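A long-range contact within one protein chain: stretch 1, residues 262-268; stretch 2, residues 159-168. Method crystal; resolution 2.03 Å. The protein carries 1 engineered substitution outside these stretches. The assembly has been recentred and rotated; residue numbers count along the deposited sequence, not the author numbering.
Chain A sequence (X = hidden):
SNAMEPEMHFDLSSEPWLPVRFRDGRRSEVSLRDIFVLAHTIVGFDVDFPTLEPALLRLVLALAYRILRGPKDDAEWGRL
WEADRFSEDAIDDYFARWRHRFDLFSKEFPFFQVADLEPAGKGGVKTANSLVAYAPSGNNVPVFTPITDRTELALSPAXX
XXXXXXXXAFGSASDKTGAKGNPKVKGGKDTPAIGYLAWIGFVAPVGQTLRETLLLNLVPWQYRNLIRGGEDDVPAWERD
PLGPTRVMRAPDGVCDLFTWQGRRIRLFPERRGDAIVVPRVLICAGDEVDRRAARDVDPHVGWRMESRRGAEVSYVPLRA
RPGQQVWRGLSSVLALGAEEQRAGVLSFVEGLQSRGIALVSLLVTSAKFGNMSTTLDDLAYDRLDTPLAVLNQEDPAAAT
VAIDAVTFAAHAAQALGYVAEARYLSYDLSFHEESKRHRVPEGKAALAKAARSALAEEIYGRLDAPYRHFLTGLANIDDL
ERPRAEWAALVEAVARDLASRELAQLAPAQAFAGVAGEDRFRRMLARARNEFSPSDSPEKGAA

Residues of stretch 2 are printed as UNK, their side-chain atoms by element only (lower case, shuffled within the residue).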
# COMPACT_ATOMS: atom_id res chain seq x y z
N GLY A 262 -14.94 1.97 10.58
CA GLY A 262 -15.53 2.30 9.28
C GLY A 262 -16.75 1.47 8.94
O GLY A 262 -17.48 1.80 8.00
N ARG A 263 -16.96 0.38 9.67
CA ARG A 263 -18.11 -0.50 9.53
C ARG A 263 -18.74 -0.74 10.92
O ARG A 263 -18.28 -0.20 11.93
CB ARG A 263 -17.69 -1.84 8.84
CG ARG A 263 -17.14 -1.66 7.39
CD ARG A 263 -18.25 -1.35 6.48
NE ARG A 263 -17.86 -1.16 5.07
CZ ARG A 263 -17.51 -0.01 4.49
NH1 ARG A 263 -17.39 1.09 5.21
NH2 ARG A 263 -17.27 0.04 3.20
N ARG A 264 -19.89 -1.38 10.90
CA ARG A 264 -20.61 -1.89 12.04
C ARG A 264 -20.75 -3.40 11.79
O ARG A 264 -21.43 -3.84 10.84
CB ARG A 264 -21.96 -1.21 12.26
CG ARG A 264 -21.83 0.26 12.64
CD ARG A 264 -21.05 0.52 13.92
NE ARG A 264 -21.08 1.95 14.22
CZ ARG A 264 -20.18 2.84 13.86
NH1 ARG A 264 -19.06 2.46 13.28
NH2 ARG A 264 -20.35 4.13 14.16
N ILE A 265 -20.05 -4.17 12.60
CA ILE A 265 -19.94 -5.61 12.38
C ILE A 265 -20.24 -6.39 13.64
O ILE A 265 -19.88 -5.98 14.73
CB ILE A 265 -18.50 -5.94 11.86
CG1 ILE A 265 -18.17 -5.14 10.54
CG2 ILE A 265 -18.33 -7.44 11.65
CD1 ILE A 265 -16.79 -5.37 10.00
N ARG A 266 -20.84 -7.54 13.46
CA ARG A 266 -21.06 -8.47 14.55
C ARG A 266 -20.76 -9.86 14.06
O ARG A 266 -21.33 -10.28 13.02
CB ARG A 266 -22.51 -8.38 15.08
CG ARG A 266 -22.80 -9.37 16.21
CD ARG A 266 -24.17 -9.10 16.79
NE ARG A 266 -24.49 -10.10 17.80
CZ ARG A 266 -25.67 -10.25 18.38
NH1 ARG A 266 -26.69 -9.48 18.03
NH2 ARG A 266 -25.86 -11.19 19.30
N LEU A 267 -19.85 -10.56 14.78
CA LEU A 267 -19.54 -12.00 14.52
C LEU A 267 -20.52 -12.84 15.32
O LEU A 267 -20.91 -12.44 16.41
CB LEU A 267 -18.13 -12.37 14.95
CG LEU A 267 -16.98 -11.56 14.38
CD1 LEU A 267 -15.66 -11.97 15.02
CD2 LEU A 267 -16.87 -11.66 12.87
N PHE A 268 -20.97 -13.94 14.78
CA PHE A 268 -21.88 -14.85 15.51
C PHE A 268 -21.12 -16.17 15.79
O PHE A 268 -21.20 -17.07 14.97
CB PHE A 268 -23.13 -15.11 14.70
CG PHE A 268 -23.98 -13.86 14.58
CD1 PHE A 268 -24.91 -13.52 15.58
CD2 PHE A 268 -23.80 -12.98 13.52
CE1 PHE A 268 -25.74 -12.40 15.43
CE2 PHE A 268 -24.59 -11.83 13.41
CZ PHE A 268 -25.52 -11.53 14.39
N UNK A 159 -8.82 -16.16 12.32
CA UNK A 159 -9.12 -15.71 10.96
C UNK A 159 -10.13 -14.60 10.98
O UNK A 159 -10.01 -13.60 10.26
c UNK A 159 -9.66 -16.82 10.04
o UNK A 159 -10.35 -19.63 9.51
o UNK A 159 -8.45 -19.92 8.47
c UNK A 159 -9.22 -19.23 9.17
c UNK A 159 -8.66 -17.92 9.71
N UNK A 160 -11.16 -14.77 11.82
CA UNK A 160 -12.24 -13.79 11.87
C UNK A 160 -11.72 -12.46 12.40
O UNK A 160 -12.08 -11.42 11.89
c UNK A 160 -13.41 -14.26 12.72
N UNK A 161 -10.87 -12.52 13.41
CA UNK A 161 -10.27 -11.28 13.99
C UNK A 161 -9.44 -10.52 12.94
O UNK A 161 -9.54 -9.30 12.86
c UNK A 161 -9.41 -11.61 15.18
N UNK A 162 -8.61 -11.24 12.16
CA UNK A 162 -7.79 -10.59 11.14
C UNK A 162 -8.68 -9.93 10.08
O UNK A 162 -8.47 -8.76 9.75
n UNK A 162 -4.60 -15.45 11.70
c UNK A 162 -6.88 -11.59 10.46
n UNK A 162 -5.53 -16.33 9.81
c UNK A 162 -5.74 -12.03 11.33
c UNK A 162 -4.72 -12.83 10.57
c UNK A 162 -5.08 -15.28 10.48
n UNK A 162 -5.21 -14.06 9.98
N UNK A 163 -9.71 -10.65 9.60
CA UNK A 163 -10.58 -10.09 8.59
C UNK A 163 -11.47 -8.96 9.10
O UNK A 163 -11.86 -8.08 8.31
c UNK A 163 -11.41 -11.12 7.92
c UNK A 163 -8.49 -12.78 4.20
c UNK A 163 -9.92 -11.64 5.84
c UNK A 163 -8.91 -10.40 4.06
c UNK A 163 -10.59 -12.01 7.04
c UNK A 163 -8.29 -11.57 3.60
c UNK A 163 -10.40 -13.35 7.18
c UNK A 163 -9.67 -10.40 5.21
n UNK A 163 -9.64 -13.83 6.14
c UNK A 163 -9.25 -12.79 5.37
N UNK A 164 -11.79 -8.99 10.39
CA UNK A 164 -12.56 -7.94 11.05
C UNK A 164 -11.79 -6.61 11.02
O UNK A 164 -12.35 -5.60 10.65
c UNK A 164 -13.53 -7.43 13.41
c UNK A 164 -14.90 -7.03 12.88
c UNK A 164 -13.67 -8.08 14.78
c UNK A 164 -12.86 -8.38 12.47
N UNK A 165 -10.48 -6.65 11.34
CA UNK A 165 -9.60 -5.52 11.33
C UNK A 165 -9.48 -5.02 9.91
O UNK A 165 -9.61 -3.83 9.65
c UNK A 165 -8.40 -6.20 13.44
c UNK A 165 -7.27 -4.66 11.79
c UNK A 165 -8.24 -5.86 11.95
N UNK A 166 -9.36 -5.93 8.96
CA UNK A 166 -9.24 -5.54 7.57
C UNK A 166 -10.52 -4.92 7.04
O UNK A 166 -10.44 -3.96 6.26
o UNK A 166 -9.32 -6.52 3.01
o UNK A 166 -10.78 -6.68 4.66
c UNK A 166 -9.60 -6.60 4.23
c UNK A 166 -8.83 -6.77 6.72
c UNK A 166 -8.48 -6.50 5.25
N UNK A 167 -11.70 -5.46 7.41
CA UNK A 167 -12.94 -5.00 6.79
C UNK A 167 -13.31 -3.58 7.20
O UNK A 167 -13.92 -2.89 6.41
n UNK A 167 -16.34 -5.98 4.13
c UNK A 167 -15.32 -5.71 6.30
n UNK A 167 -15.82 -8.21 3.94
c UNK A 167 -14.08 -5.98 7.09
n UNK A 167 -17.87 -7.46 3.24
c UNK A 167 -16.67 -7.21 3.76
c UNK A 167 -15.12 -5.60 4.80
N UNK A 168 -12.99 -3.16 8.41
CA UNK A 168 -13.26 -1.78 8.81
C UNK A 168 -12.50 -0.76 7.97
O UNK A 168 -12.99 0.37 7.77
c UNK A 168 -12.87 -1.55 10.25
c UNK A 168 -13.95 -3.08 12.01
n UNK A 168 -15.11 -3.00 12.73
n UNK A 168 -15.05 -1.24 11.40
c UNK A 168 -15.72 -1.86 12.36
c UNK A 168 -13.90 -1.96 11.23

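Position 159 opens the helical stretch with five side-chain atoms, three carbons in a row of which the third carries two oxygens. The side chain lies out of reach of the strand, and one of its oxygens is hydrogen-bonded elsewhere in the structure; the residue is Glu 159.

Position 160 has a single side-chain carbon, pointing toward the strand and 3.9 Å from Leu 267 CD1. One carbon and nothing beyond it makes this Ala 160. Position 161 also has one carbon, but it points away and makes no contact: Ala 161.

At position 162 three carbons lead to a nitrogen and then to a carbon bearing two more nitrogens, a guanidinium group. It stays out of reach of the strand, and the residue is Arg 162. Position 163 carries one carbon followed by fused five- and six-membered rings holding eight carbons and one nitrogen, and does not touch stretch 1. This is an indole, so the residue is Trp 163.

Position 164 has four carbons, forked at the second, and points toward the strand. Its carbons pack against Ile 265 and Leu 267. A fork one carbon beyond CB identifies Leu 164, whose CD1 lies 3.7 Å from Ile 265 CG2, while its CD2 is 4.4 Å from Leu 267 CD1.

Position 165 has three carbons, branched at the first, and points away from the strand: Val 165. Position 166 repeats the pattern of three carbons ending in two oxygens, again without touching stretch 1, and is Glu 166.

Position 167 has three carbons, a nitrogen, and a carbon with two further nitrogens, and its carbons pack against Ile 265; this is Arg 167. Its CB points sideways, and the aliphatic part of the chain meets the strand, with CG 4.0 Å from Ile 265 CD1. The guanidinium nitrogens are hydrogen-bonded elsewhere in the structure. Its backbone O also lies 3.6 Å from Arg 263 CG.

Position 168 has one carbon and a five-membered ring of three carbons and two nitrogens, an imidazole beside Gly 262, Arg 263 and Ile 265. The residue is His 168. Its ND1 accepts a hydrogen bond from Arg 263 N at 3.0 Å, so ND1 presents its lone pair to the strand. Ile 265 CD1 sits over one face of the ring, 4.2 Å from the centroid of His 168, in a CH-pi contact.

The contact joins a strand and a helix running nearly antiparallel, at 160°. Arg 263, Ile 265 and Leu 267 alternate along the strand with residues that point away, and so direct their side chains toward the helix. Ala 160 and Leu 164, one helical turn apart, form the apolar part of the opposing surface. At the other end, the imidazole anchors the start of the strand. There the backbones come close, with Gly 262 CA 3.5 Å from His 168 O; a CB on Gly 262 would clash with that oxygen at 2.3 Å.

Stretch 2, residues 159-168: EAARWLVERH
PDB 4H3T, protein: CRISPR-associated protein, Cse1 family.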